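Local atomic coordinates of putative hemin transport system, substrate-binding protein (Burkholderia cenocepacia, PDB entry 5Y89), a protein that probably captures heme in the periplasm as the substrate-binding protein of a hemin transport system. Residues Q162-G167 with Y191-T196; L156-T161 with L208-G213; R7-G12 with E60-L65; A35-T40 with V51-A56. All coordinates share one frame; numbering follows the deposited sequence.

From the N terminus, strand 6-11 opens contact 3, which closes at the end of helix 59-63 and ties a central strand of the parallel sheet to that helix. Within this loop lies the shorter one of contact 4, which joins the loop after strand 30-35 to the loop before helix 59-63. The two meet where D36 bonds to G12. Contact 2 opens much later, at the end of strand 151-156, and closes at the start of helix 211-217. Contact 1 falls inside that span and joins strands 164-166 and 191-193. L164 links it to L156 of contact 2. Contacts 1, 2 and 4 all touch the heme; contacts 4 and 2 approach it from its two faces.

Contact 1: Q162-G167 with Y191-T196; sequences QALVAG and YKPLTT. With HEM (protoporphyrin IX containing Fe), chain C.
The carbonyl oxygen of A163 takes two bonds. L194 N donates to A163 O at 2.9 Å. A water donates to the same oxygen and also to L194 O, so it bridges the two backbones. Further along, the pairing of strands 164-166 and 191-193 is antiparallel. V165 N bonds to K192 O at 2.9 Å, while the return bond from K192 N to V165 O is weak.

The Y191 ring lies against A166. A166 CA sits over one ring face, 3.9 Å from the centroid, in a CH-pi contact. CG of Y191 is anti to the carbonyl carbon (chi1 -79°), which carries the ring along A166 and toward the heme. There Y191 OH donates to heme O2A at 2.8 Å, with the acceptor in the ring plane. The side chain of L194 crosses that of V165 at about a right angle, and V165 CG1 meets L194 CD1 at 3.6 Å. A163 CB packs on L194 CB. F154 and A172 also touch Y191.

The strand pairing thus helps to place the hydroxyl that binds one heme propionate, and A166, lying over one face, probably helps to fix the ring's orientation.

Contact 2: L156-T161 with L208-G213; sequences LNHTGT and LISDEG. With HEM (protoporphyrin IX containing Fe), chain C; ACT (acetate ion), chain D.
N157 O receives a CA-H...O contact from G213 CA at 3.3 Å, a close approach at a residue without a side chain. N157 N and S210 N both donate to one water. That water in turn donates to an acetate ion, probably from the crystallisation liquor. L156, just before, lines the ligands: its CD2 touches heme C3A, and its CD1 reaches the acetate methyl group.

The H158 ring meets E212 and the ligands. Its CG is anti to the backbone N (chi1 -170°), which swings the ring out between the heme and E212. One face lies against the heme, with C3C 3.1 Å above the ring plane. The acetate lies at the ring edge, and H158 ND1 donates to its OXT at 2.7 Å. S210 OG lies unusually close to OXT, so the exact geometry there is doubtful. E212 CB makes an off-centre CH-pi contact with the H158 ring, 4.1 Å from the centroid. The carboxylate of E212 bonds to A245 N.

S210 is the N-cap of helix 211-217, and its OG accepts from G213 N at 3.0 Å. This serine-capped strand-to-helix turn backs the H158 loop, which lines the heme pocket of this periplasmic binding protein.

Contact 3: R7-G12 with E60-L65; sequences RVIVIG and EGLLSL
The guanidinium group of R7 grips the backbone carbonyl of L65 side-on. R7 NH2 donates to L65 O at 2.8 Å, and R7 NE donates to the same oxygen at 3.2 Å. The NH2 bond is the straighter, with an angle of 157° at the hydrogen. L65 O lies close to the guanidinium plane, at its edge. Both nitrogens reach the oxygen from the same face of the carbonyl plane. The R7 chain bends at chi3 (69°), which turns the NE and NH2 edge onto the carbonyl. Two donors on one oxygen probably steady the guanidinium. The NE hydrogen is shared between L65 O and R66 O, which fits its longer, bent bond to L65 O.

Inward from this bond the contact is apolar. I9 points at the segment 60-65. Its CD1 comes 3.4 Å from L62 O and packs on L65 CB at 3.9 Å. The I9 and L65 side chains cross at about a right angle. The other branch, I9 CG2, meets L62 CD2 at 4.1 Å. That same methyl of L62 faces I11 CD1 at 4.2 Å, and these two side chains meet tip to tip. On the helix side, S64 OG donates to G61 O, and L65 N bonds to L62 O.

V8 and V10 face away from this helix and pack on strand 30-35. V70 of the neighbouring strand 69-73 touches both I11 and L62. This is helix-on-sheet packing in an alpha/beta lobe: helix 59-63 lies on one face of a parallel sheet and leads into its next strand.

Contact 4: A35-T40 with V51-A56; sequences ADTTCT and VGYQRA. With HEM (protoporphyrin IX containing Fe), chain C.
Segments 35-40 and 51-56 run roughly alongside each other, 40° apart, with D36 and Y53 nearest. V51 N donates to A35 O at 2.9 Å. T37 N donates to G52 O at 2.9 Å. Each loop folds into a type I beta turn, D36 to C39 and Y53 to A56. G52 has a positive phi (128°) that suits glycine.

D36 OD2 is gripped within its own loop. T38 OG1 donates to it at 2.5 Å on the syn lone pair, and T38 N donates from above the carboxylate plane, which makes an Asx turn. Q54 N adds a weak bond from the other loop. D36 OD1 accepts from G12 N.

Y53 OH binds the heme iron at 2.0 Å as axial ligand. T37 OG1 and T38 CG2 lie near the edge of the Y53 ring. One ring face lies toward the heme and the other toward R55 N. R55 NH1 donates to Y53 OH at 2.8 Å, which may favour the phenolate form. The R55 guanidinium stands over heme C1A; its NH2 bonds to heme O1D at 2.8 Å and forms a salt bridge with E75. Q54 CG is anti to the backbone N (chi1 179°), which carries NE2 out to the propionate. NE2 donates to heme O2D at 2.6 Å and weakly to T38 OG1.

The loops flank helix 43-47. V51 and D36 pack on I11 of strand 6-11, and A35 and C39 on V10. Both loops thus pack on the end of strand 6-11, and V51 N ties the second to strand 30-35.

Contact 1: Q162-G167 with Y191-T196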
# COMPACT_ATOMS: atom_id res chain seq x y z
N GLN A 162 1.76 10.50 -14.88
CA GLN A 162 3.11 10.81 -14.57
C GLN A 162 3.81 9.68 -13.84
O GLN A 162 3.51 9.40 -12.73
CB GLN A 162 3.27 12.13 -13.79
CG GLN A 162 4.76 12.62 -13.79
CD GLN A 162 4.95 13.84 -12.87
OE1 GLN A 162 4.24 14.04 -11.87
NE2 GLN A 162 5.95 14.62 -13.17
N ALA A 163 4.82 9.10 -14.48
CA ALA A 163 5.57 8.01 -13.88
C ALA A 163 6.49 8.56 -12.81
O ALA A 163 7.21 9.53 -13.03
CB ALA A 163 6.33 7.27 -14.95
N LEU A 164 6.41 8.01 -11.62
CA LEU A 164 7.27 8.41 -10.50
C LEU A 164 8.02 7.18 -10.07
O LEU A 164 7.57 6.06 -10.35
CB LEU A 164 6.44 8.97 -9.32
CG LEU A 164 5.48 10.14 -9.61
CD1 LEU A 164 4.72 10.56 -8.34
CD2 LEU A 164 6.20 11.37 -10.13
N VAL A 165 9.13 7.38 -9.36
CA VAL A 165 9.94 6.26 -8.86
C VAL A 165 10.25 6.37 -7.38
O VAL A 165 10.51 7.45 -6.88
CB VAL A 165 11.31 6.10 -9.66
CG1 VAL A 165 11.00 5.71 -11.08
CG2 VAL A 165 12.13 7.37 -9.70
N ALA A 166 10.28 5.23 -6.71
CA ALA A 166 10.36 5.17 -5.27
C ALA A 166 11.76 5.22 -4.73
O ALA A 166 12.57 4.31 -5.02
CB ALA A 166 9.68 3.87 -4.74
N GLY A 167 12.02 6.21 -3.88
CA GLY A 167 13.21 6.24 -3.04
C GLY A 167 12.95 5.59 -1.69
O GLY A 167 12.05 4.75 -1.57
N TYR A 191 9.26 10.19 -3.51
CA TYR A 191 9.15 9.94 -4.95
C TYR A 191 9.71 11.08 -5.77
O TYR A 191 9.74 12.22 -5.36
CB TYR A 191 7.71 9.68 -5.35
CG TYR A 191 7.32 8.30 -5.04
CD1 TYR A 191 6.85 7.96 -3.76
CD2 TYR A 191 7.39 7.31 -6.00
CE1 TYR A 191 6.54 6.64 -3.47
CE2 TYR A 191 7.04 6.00 -5.74
CZ TYR A 191 6.64 5.65 -4.47
OH TYR A 191 6.33 4.34 -4.21
N LYS A 192 10.18 10.74 -6.96
CA LYS A 192 10.57 11.76 -7.90
C LYS A 192 10.19 11.29 -9.31
O LYS A 192 9.94 10.11 -9.52
CB LYS A 192 12.04 12.07 -7.74
CG LYS A 192 12.93 10.96 -8.28
CD LYS A 192 14.46 11.32 -8.22
CE LYS A 192 15.29 10.19 -8.88
NZ LYS A 192 16.64 10.58 -9.27
N PRO A 193 10.09 12.19 -10.26
CA PRO A 193 9.70 11.73 -11.60
C PRO A 193 10.67 10.74 -12.17
O PRO A 193 11.91 10.89 -11.97
CB PRO A 193 9.69 13.03 -12.45
CG PRO A 193 9.41 14.17 -11.43
CD PRO A 193 10.11 13.66 -10.13
N LEU A 194 10.14 9.75 -12.89
CA LEU A 194 10.91 8.93 -13.77
C LEU A 194 11.50 9.70 -14.94
O LEU A 194 10.78 10.41 -15.60
CB LEU A 194 10.02 7.81 -14.30
CG LEU A 194 10.66 6.79 -15.24
CD1 LEU A 194 11.90 6.35 -14.54
CD2 LEU A 194 9.77 5.57 -15.32
N THR A 195 12.79 9.62 -15.13
CA THR A 195 13.51 10.22 -16.27
C THR A 195 14.46 9.20 -16.82
O THR A 195 14.72 8.18 -16.21
CB THR A 195 14.41 11.40 -15.83
OG1 THR A 195 15.46 10.92 -14.95
CG2 THR A 195 13.58 12.48 -15.14
N THR A 196 15.03 9.49 -17.99
CA THR A 196 15.98 8.56 -18.64
C THR A 196 17.20 8.40 -17.79
O THR A 196 17.71 7.33 -17.62
CB THR A 196 16.37 9.17 -19.99
OG1 THR A 196 15.18 9.34 -20.69
CG2 THR A 196 17.36 8.25 -20.81
CHA HEM C . -0.25 4.79 -2.65
CHB HEM C . 0.93 8.88 -4.93
CHC HEM C . -3.21 8.69 -7.48
CHD HEM C . -4.32 4.56 -5.30
C1A HEM C . 0.39 5.91 -3.07
C2A HEM C . 1.61 6.34 -2.52
C3A HEM C . 1.96 7.48 -3.16
C4A HEM C . 0.95 7.78 -4.09
CMA HEM C . 3.15 8.35 -2.82
CAA HEM C . 2.39 5.61 -1.45
CBA HEM C . 3.42 4.68 -2.16
CGA HEM C . 4.56 4.23 -1.23
O1A HEM C . 4.61 4.54 0.01
O2A HEM C . 5.47 3.49 -1.74
C1B HEM C . -0.05 9.10 -5.92
C2B HEM C . -0.07 10.28 -6.75
C3B HEM C . -1.21 10.25 -7.52
C4B HEM C . -1.95 9.04 -7.00
CMB HEM C . 1.05 11.29 -6.90
CAB HEM C . -1.69 11.22 -8.60
CBB HEM C . -1.09 12.40 -8.91
C1C HEM C . -3.93 7.58 -7.07
C2C HEM C . -5.27 7.24 -7.48
C3C HEM C . -5.52 6.03 -6.84
C4C HEM C . -4.36 5.68 -6.10
CMC HEM C . -6.21 8.01 -8.40
CAC HEM C . -6.72 5.16 -6.79
CBC HEM C . -7.79 5.53 -7.43
C1D HEM C . -3.27 4.31 -4.43
C2D HEM C . -3.22 3.05 -3.63
C3D HEM C . -2.15 3.16 -2.87
C4D HEM C . -1.48 4.42 -3.26
CMD HEM C . -4.27 1.97 -3.61
CAD HEM C . -1.67 2.15 -1.85
CBD HEM C . -2.63 1.98 -0.67
CGD HEM C . -2.90 3.29 0.05
O1D HEM C . -2.11 4.28 -0.07
O2D HEM C . -3.95 3.38 0.76
NA HEM C . -0.08 6.88 -3.95
NB HEM C . -1.24 8.53 -5.96
NC HEM C . -3.53 6.72 -6.13
ND HEM C . -2.26 5.14 -4.11
FE HEM C . -1.84 6.75 -4.98
O HOH W 1 7.98 10.95 -15.47

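Contact 2: L156-T161 with L208-G213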
# COMPACT_ATOMS: atom_id res chain seq x y z
N LEU A 156 5.66 4.13 -9.75
CA LEU A 156 4.38 4.57 -9.25
C LEU A 156 3.74 5.41 -10.28
O LEU A 156 4.22 6.53 -10.53
CB LEU A 156 4.63 5.39 -7.99
CG LEU A 156 3.40 6.09 -7.36
CD1 LEU A 156 2.55 5.05 -6.73
CD2 LEU A 156 3.84 7.06 -6.27
N ASN A 157 2.63 4.94 -10.87
CA ASN A 157 1.92 5.75 -11.86
C ASN A 157 0.48 5.27 -12.01
O ASN A 157 0.05 4.76 -13.05
CB ASN A 157 2.64 5.55 -13.21
CG ASN A 157 2.15 6.53 -14.25
OD1 ASN A 157 1.42 7.47 -13.96
ND2 ASN A 157 2.52 6.29 -15.46
N HIS A 158 -0.29 5.46 -10.94
CA HIS A 158 -1.59 4.78 -10.82
C HIS A 158 -2.54 5.10 -11.94
O HIS A 158 -3.24 4.23 -12.42
CB HIS A 158 -2.21 5.10 -9.47
CG HIS A 158 -3.42 4.26 -9.16
ND1 HIS A 158 -3.32 3.04 -8.51
CD2 HIS A 158 -4.73 4.42 -9.48
CE1 HIS A 158 -4.53 2.52 -8.39
NE2 HIS A 158 -5.40 3.34 -8.96
N THR A 159 -2.59 6.36 -12.33
CA THR A 159 -3.52 6.85 -13.33
C THR A 159 -2.89 6.99 -14.71
O THR A 159 -3.61 7.16 -15.68
CB THR A 159 -4.12 8.21 -12.96
OG1 THR A 159 -3.11 9.21 -12.93
CG2 THR A 159 -4.80 8.12 -11.57
N GLY A 160 -1.55 6.86 -14.81
CA GLY A 160 -0.84 6.99 -16.08
C GLY A 160 -0.41 8.39 -16.40
O GLY A 160 0.16 8.59 -17.41
N THR A 161 -0.73 9.40 -15.59
CA THR A 161 -0.42 10.79 -15.94
C THR A 161 1.08 11.14 -15.81
O THR A 161 1.55 12.01 -16.49
CB THR A 161 -1.22 11.83 -15.11
OG1 THR A 161 -0.90 11.61 -13.73
CG2 THR A 161 -2.68 11.65 -15.27
N LEU A 208 9.25 -3.15 -10.90
CA LEU A 208 8.03 -3.46 -10.17
C LEU A 208 7.06 -2.31 -10.37
O LEU A 208 7.45 -1.16 -10.34
CB LEU A 208 8.37 -3.64 -8.70
CG LEU A 208 7.25 -4.01 -7.72
CD1 LEU A 208 6.71 -5.37 -7.99
CD2 LEU A 208 7.79 -3.94 -6.30
N ILE A 209 5.79 -2.65 -10.56
CA ILE A 209 4.72 -1.67 -10.80
C ILE A 209 3.38 -2.27 -10.35
O ILE A 209 3.26 -3.48 -10.26
CB ILE A 209 4.68 -1.29 -12.30
CG1 ILE A 209 3.74 -0.14 -12.55
CG2 ILE A 209 4.27 -2.48 -13.14
CD1 ILE A 209 3.86 0.45 -13.96
N SER A 210 2.37 -1.44 -10.06
CA SER A 210 1.07 -1.98 -9.69
C SER A 210 0.35 -2.50 -10.93
O SER A 210 0.67 -2.08 -12.06
CB SER A 210 0.21 -0.91 -8.95
OG SER A 210 -0.32 0.07 -9.81
N ASP A 211 -0.57 -3.45 -10.75
CA ASP A 211 -1.42 -3.94 -11.86
C ASP A 211 -2.11 -2.75 -12.54
O ASP A 211 -2.23 -2.74 -13.78
CB ASP A 211 -2.51 -4.94 -11.39
CG ASP A 211 -1.90 -6.23 -10.78
OD1 ASP A 211 -0.66 -6.48 -10.87
OD2 ASP A 211 -2.65 -7.00 -10.17
N GLU A 212 -2.54 -1.79 -11.73
CA GLU A 212 -3.34 -0.69 -12.23
C GLU A 212 -2.52 0.32 -13.04
O GLU A 212 -2.99 0.81 -14.07
CB GLU A 212 -4.08 0.03 -11.09
CG GLU A 212 -5.10 -0.83 -10.32
CD GLU A 212 -4.50 -1.68 -9.18
OE1 GLU A 212 -3.24 -1.84 -9.00
OE2 GLU A 212 -5.29 -2.31 -8.47
N GLY A 213 -1.31 0.60 -12.55
CA GLY A 213 -0.38 1.47 -13.20
C GLY A 213 0.01 0.88 -14.54
O GLY A 213 0.04 1.57 -15.60
CHA HEM C . -0.25 4.79 -2.65
CHB HEM C . 0.93 8.88 -4.93
CHC HEM C . -3.21 8.69 -7.48
CHD HEM C . -4.32 4.56 -5.30
C1A HEM C . 0.39 5.91 -3.07
C2A HEM C . 1.61 6.34 -2.52
C3A HEM C . 1.96 7.48 -3.16
C4A HEM C . 0.95 7.78 -4.09
CMA HEM C . 3.15 8.35 -2.82
CAA HEM C . 2.39 5.61 -1.45
CBA HEM C . 3.42 4.68 -2.16
CGA HEM C . 4.56 4.23 -1.23
O1A HEM C . 4.61 4.54 0.01
O2A HEM C . 5.47 3.49 -1.74
C1B HEM C . -0.05 9.10 -5.92
C2B HEM C . -0.07 10.28 -6.75
C3B HEM C . -1.21 10.25 -7.52
C4B HEM C . -1.95 9.04 -7.00
CMB HEM C . 1.05 11.29 -6.90
CAB HEM C . -1.69 11.22 -8.60
CBB HEM C . -1.09 12.40 -8.91
C1C HEM C . -3.93 7.58 -7.07
C2C HEM C . -5.27 7.24 -7.48
C3C HEM C . -5.52 6.03 -6.84
C4C HEM C . -4.36 5.68 -6.10
CMC HEM C . -6.21 8.01 -8.40
CAC HEM C . -6.72 5.16 -6.79
CBC HEM C . -7.79 5.53 -7.43
C1D HEM C . -3.27 4.31 -4.43
C2D HEM C . -3.22 3.05 -3.63
C3D HEM C . -2.15 3.16 -2.87
C4D HEM C . -1.48 4.42 -3.26
CMD HEM C . -4.27 1.97 -3.61
CAD HEM C . -1.67 2.15 -1.85
CBD HEM C . -2.63 1.98 -0.67
CGD HEM C . -2.90 3.29 0.05
O1D HEM C . -2.11 4.28 -0.07
O2D HEM C . -3.95 3.38 0.76
NA HEM C . -0.08 6.88 -3.95
NB HEM C . -1.24 8.53 -5.96
NC HEM C . -3.53 6.72 -6.13
ND HEM C . -2.26 5.14 -4.11
FE HEM C . -1.84 6.75 -4.98
C ACT D . -0.05 2.40 -7.54
O ACT D . 1.04 1.90 -7.34
OXT ACT D . -0.81 2.10 -8.51
CH3 ACT D . -0.39 3.41 -6.55
O HOH W 2 2.39 1.80 -10.07

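Contact 3: R7-G12 with E60-L65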
# COMPACT_ATOMS: atom_id res chain seq x y z
N ARG A 7 -21.47 6.79 13.01
CA ARG A 7 -21.18 6.69 11.56
C ARG A 7 -19.72 6.83 11.29
O ARG A 7 -19.12 7.85 11.69
CB ARG A 7 -21.94 7.74 10.74
CG ARG A 7 -23.48 7.47 10.60
CD ARG A 7 -24.22 8.68 10.04
NE ARG A 7 -23.89 8.92 8.62
CZ ARG A 7 -24.38 8.21 7.60
NH1 ARG A 7 -25.23 7.20 7.79
NH2 ARG A 7 -24.03 8.52 6.38
N VAL A 8 -19.11 5.81 10.68
CA VAL A 8 -17.68 5.79 10.50
C VAL A 8 -17.27 5.86 9.00
O VAL A 8 -17.87 5.18 8.15
CB VAL A 8 -17.05 4.53 11.07
CG1 VAL A 8 -15.51 4.62 11.00
CG2 VAL A 8 -17.47 4.33 12.51
N ILE A 9 -16.24 6.65 8.73
CA ILE A 9 -15.55 6.71 7.44
C ILE A 9 -14.11 6.30 7.65
O ILE A 9 -13.43 6.77 8.57
CB ILE A 9 -15.61 8.13 6.84
CG1 ILE A 9 -17.00 8.43 6.39
CG2 ILE A 9 -14.70 8.25 5.60
CD1 ILE A 9 -17.22 9.89 6.08
N VAL A 10 -13.61 5.44 6.75
CA VAL A 10 -12.19 5.00 6.78
C VAL A 10 -11.44 5.57 5.57
O VAL A 10 -11.95 5.54 4.44
CB VAL A 10 -12.01 3.47 6.79
CG1 VAL A 10 -12.62 2.87 8.04
CG2 VAL A 10 -12.69 2.81 5.60
N ILE A 11 -10.24 6.07 5.81
CA ILE A 11 -9.39 6.64 4.81
C ILE A 11 -8.05 5.90 4.85
O ILE A 11 -7.27 6.06 5.82
CB ILE A 11 -9.09 8.15 5.02
CG1 ILE A 11 -10.33 8.95 5.21
CG2 ILE A 11 -8.27 8.69 3.85
CD1 ILE A 11 -11.27 8.99 4.03
N GLY A 12 -7.81 5.12 3.80
CA GLY A 12 -6.66 4.24 3.73
C GLY A 12 -7.13 2.79 3.66
O GLY A 12 -7.67 2.24 4.65
N GLU A 60 -15.62 18.66 2.04
CA GLU A 60 -17.02 18.42 1.66
C GLU A 60 -17.27 16.97 1.27
O GLU A 60 -18.29 16.41 1.58
CB GLU A 60 -17.49 19.45 0.58
CG GLU A 60 -17.59 20.86 1.15
CD GLU A 60 -17.87 21.98 0.15
OE1 GLU A 60 -17.53 21.86 -1.07
OE2 GLU A 60 -18.47 22.99 0.63
N GLY A 61 -16.32 16.34 0.62
CA GLY A 61 -16.48 14.93 0.24
C GLY A 61 -16.66 14.02 1.43
O GLY A 61 -17.51 13.12 1.42
N LEU A 62 -15.86 14.26 2.46
CA LEU A 62 -15.97 13.52 3.70
C LEU A 62 -17.25 13.87 4.46
O LEU A 62 -18.01 12.99 4.83
CB LEU A 62 -14.77 13.76 4.59
CG LEU A 62 -13.60 12.80 4.50
CD1 LEU A 62 -12.37 13.55 4.15
CD2 LEU A 62 -13.37 12.10 5.84
N LEU A 63 -17.46 15.17 4.67
CA LEU A 63 -18.57 15.66 5.46
C LEU A 63 -19.92 15.37 4.84
O LEU A 63 -20.89 15.34 5.59
CB LEU A 63 -18.46 17.16 5.78
CG LEU A 63 -17.23 17.48 6.69
CD1 LEU A 63 -17.21 18.99 6.88
CD2 LEU A 63 -17.26 16.82 8.05
N SER A 64 -20.00 15.13 3.52
CA SER A 64 -21.32 14.88 2.88
C SER A 64 -21.88 13.53 3.32
O SER A 64 -23.03 13.33 3.28
CB SER A 64 -21.20 14.89 1.36
OG SER A 64 -20.27 13.83 0.95
N LEU A 65 -21.02 12.64 3.80
CA LEU A 65 -21.49 11.38 4.40
C LEU A 65 -21.72 11.45 5.93
O LEU A 65 -22.00 10.46 6.53
CB LEU A 65 -20.52 10.23 4.04
CG LEU A 65 -20.80 9.73 2.61
CD1 LEU A 65 -19.68 8.84 2.16
CD2 LEU A 65 -22.14 8.92 2.57

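Contact 4: A35-T40 with V51-A56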
# COMPACT_ATOMS: atom_id res chain seq x y z
N ALA A 35 -15.82 5.43 2.57
CA ALA A 35 -14.38 5.18 2.48
C ALA A 35 -13.77 6.02 1.35
O ALA A 35 -14.49 6.67 0.62
CB ALA A 35 -14.13 3.73 2.23
N ASP A 36 -12.45 6.03 1.25
CA ASP A 36 -11.78 6.63 0.11
C ASP A 36 -11.54 5.53 -0.96
O ASP A 36 -11.69 4.35 -0.68
CB ASP A 36 -10.44 7.31 0.49
CG ASP A 36 -9.38 6.31 0.77
OD1 ASP A 36 -9.54 5.51 1.74
OD2 ASP A 36 -8.44 6.25 -0.04
N THR A 37 -11.15 5.96 -2.15
CA THR A 37 -11.03 5.10 -3.30
C THR A 37 -9.91 4.06 -3.22
O THR A 37 -9.97 3.12 -3.96
CB THR A 37 -10.79 5.94 -4.55
OG1 THR A 37 -9.75 6.89 -4.27
CG2 THR A 37 -12.10 6.69 -4.94
N THR A 38 -8.96 4.19 -2.28
CA THR A 38 -8.03 3.10 -2.01
C THR A 38 -8.65 1.87 -1.32
O THR A 38 -8.04 0.79 -1.29
CB THR A 38 -6.82 3.56 -1.14
OG1 THR A 38 -7.27 4.00 0.15
CG2 THR A 38 -6.08 4.68 -1.83
N CYS A 39 -9.84 2.03 -0.74
CA CYS A 39 -10.54 0.94 -0.09
C CYS A 39 -11.27 0.03 -1.09
O CYS A 39 -12.46 0.19 -1.33
CB CYS A 39 -11.47 1.49 1.00
SG CYS A 39 -10.57 2.49 2.23
N THR A 40 -10.52 -0.94 -1.63
CA THR A 40 -11.05 -1.91 -2.60
C THR A 40 -11.11 -3.35 -2.11
O THR A 40 -11.46 -4.22 -2.87
CB THR A 40 -10.18 -1.91 -3.87
OG1 THR A 40 -8.83 -2.15 -3.49
CG2 THR A 40 -10.31 -0.51 -4.58
N VAL A 51 -15.56 8.98 -0.71
CA VAL A 51 -15.43 10.41 -0.40
C VAL A 51 -14.43 11.14 -1.31
O VAL A 51 -14.31 12.36 -1.25
CB VAL A 51 -14.97 10.63 1.07
CG1 VAL A 51 -15.93 9.96 2.00
CG2 VAL A 51 -13.58 10.09 1.32
N GLY A 52 -13.73 10.38 -2.14
CA GLY A 52 -12.53 10.89 -2.81
C GLY A 52 -11.36 9.98 -2.60
O GLY A 52 -11.55 8.81 -2.23
N TYR A 53 -10.15 10.52 -2.84
CA TYR A 53 -8.90 9.77 -2.78
C TYR A 53 -8.09 10.22 -1.56
O TYR A 53 -8.01 11.40 -1.27
CB TYR A 53 -8.04 9.99 -4.07
CG TYR A 53 -6.61 9.48 -4.00
CD1 TYR A 53 -6.34 8.16 -3.70
CD2 TYR A 53 -5.52 10.33 -4.17
CE1 TYR A 53 -5.03 7.68 -3.57
CE2 TYR A 53 -4.21 9.88 -4.09
CZ TYR A 53 -3.95 8.54 -3.76
OH TYR A 53 -2.59 8.03 -3.68
N GLN A 54 -7.50 9.26 -0.90
CA GLN A 54 -6.73 9.41 0.31
C GLN A 54 -5.84 10.64 0.39
O GLN A 54 -5.78 11.28 1.45
CB GLN A 54 -5.84 8.17 0.43
CG GLN A 54 -4.91 8.13 1.64
CD GLN A 54 -4.24 6.79 1.84
OE1 GLN A 54 -3.22 6.68 2.50
NE2 GLN A 54 -4.84 5.74 1.31
N ARG A 55 -5.12 10.92 -0.69
CA ARG A 55 -4.13 12.01 -0.66
C ARG A 55 -4.62 13.30 -1.33
O ARG A 55 -3.89 14.25 -1.42
CB ARG A 55 -2.79 11.54 -1.27
CG ARG A 55 -2.14 10.39 -0.49
CD ARG A 55 -0.89 9.81 -1.14
NE ARG A 55 -0.40 8.67 -0.38
CZ ARG A 55 -0.94 7.46 -0.36
NH1 ARG A 55 -2.01 7.17 -1.10
NH2 ARG A 55 -0.44 6.50 0.43
N ALA A 56 -5.87 13.35 -1.73
CA ALA A 56 -6.43 14.55 -2.41
C ALA A 56 -7.87 14.72 -1.95
O ALA A 56 -8.78 14.95 -2.74
CB ALA A 56 -6.35 14.44 -3.95
CHA HEM C . -0.25 4.79 -2.65
CHB HEM C . 0.93 8.88 -4.93
CHC HEM C . -3.21 8.69 -7.48
CHD HEM C . -4.32 4.56 -5.30
C1A HEM C . 0.39 5.91 -3.07
C2A HEM C . 1.61 6.34 -2.52
C3A HEM C . 1.96 7.48 -3.16
C4A HEM C . 0.95 7.78 -4.09
CMA HEM C . 3.15 8.35 -2.82
CAA HEM C . 2.39 5.61 -1.45
CBA HEM C . 3.42 4.68 -2.16
CGA HEM C . 4.56 4.23 -1.23
O1A HEM C . 4.61 4.54 0.01
O2A HEM C . 5.47 3.49 -1.74
C1B HEM C . -0.05 9.10 -5.92
C2B HEM C . -0.07 10.28 -6.75
C3B HEM C . -1.21 10.25 -7.52
C4B HEM C . -1.95 9.04 -7.00
CMB HEM C . 1.05 11.29 -6.90
CAB HEM C . -1.69 11.22 -8.60
CBB HEM C . -1.09 12.40 -8.91
C1C HEM C . -3.93 7.58 -7.07
C2C HEM C . -5.27 7.24 -7.48
C3C HEM C . -5.52 6.03 -6.84
C4C HEM C . -4.36 5.68 -6.10
CMC HEM C . -6.21 8.01 -8.40
CAC HEM C . -6.72 5.16 -6.79
CBC HEM C . -7.79 5.53 -7.43
C1D HEM C . -3.27 4.31 -4.43
C2D HEM C . -3.22 3.05 -3.63
C3D HEM C . -2.15 3.16 -2.87
C4D HEM C . -1.48 4.42 -3.26
CMD HEM C . -4.27 1.97 -3.61
CAD HEM C . -1.67 2.15 -1.85
CBD HEM C . -2.63 1.98 -0.67
CGD HEM C . -2.90 3.29 0.05
O1D HEM C . -2.11 4.28 -0.07
O2D HEM C . -3.95 3.38 0.76
NA HEM C . -0.08 6.88 -3.95
NB HEM C . -1.24 8.53 -5.96
NC HEM C . -3.53 6.72 -6.13
ND HEM C . -2.26 5.14 -4.11
FE HEM C . -1.84 6.75 -4.98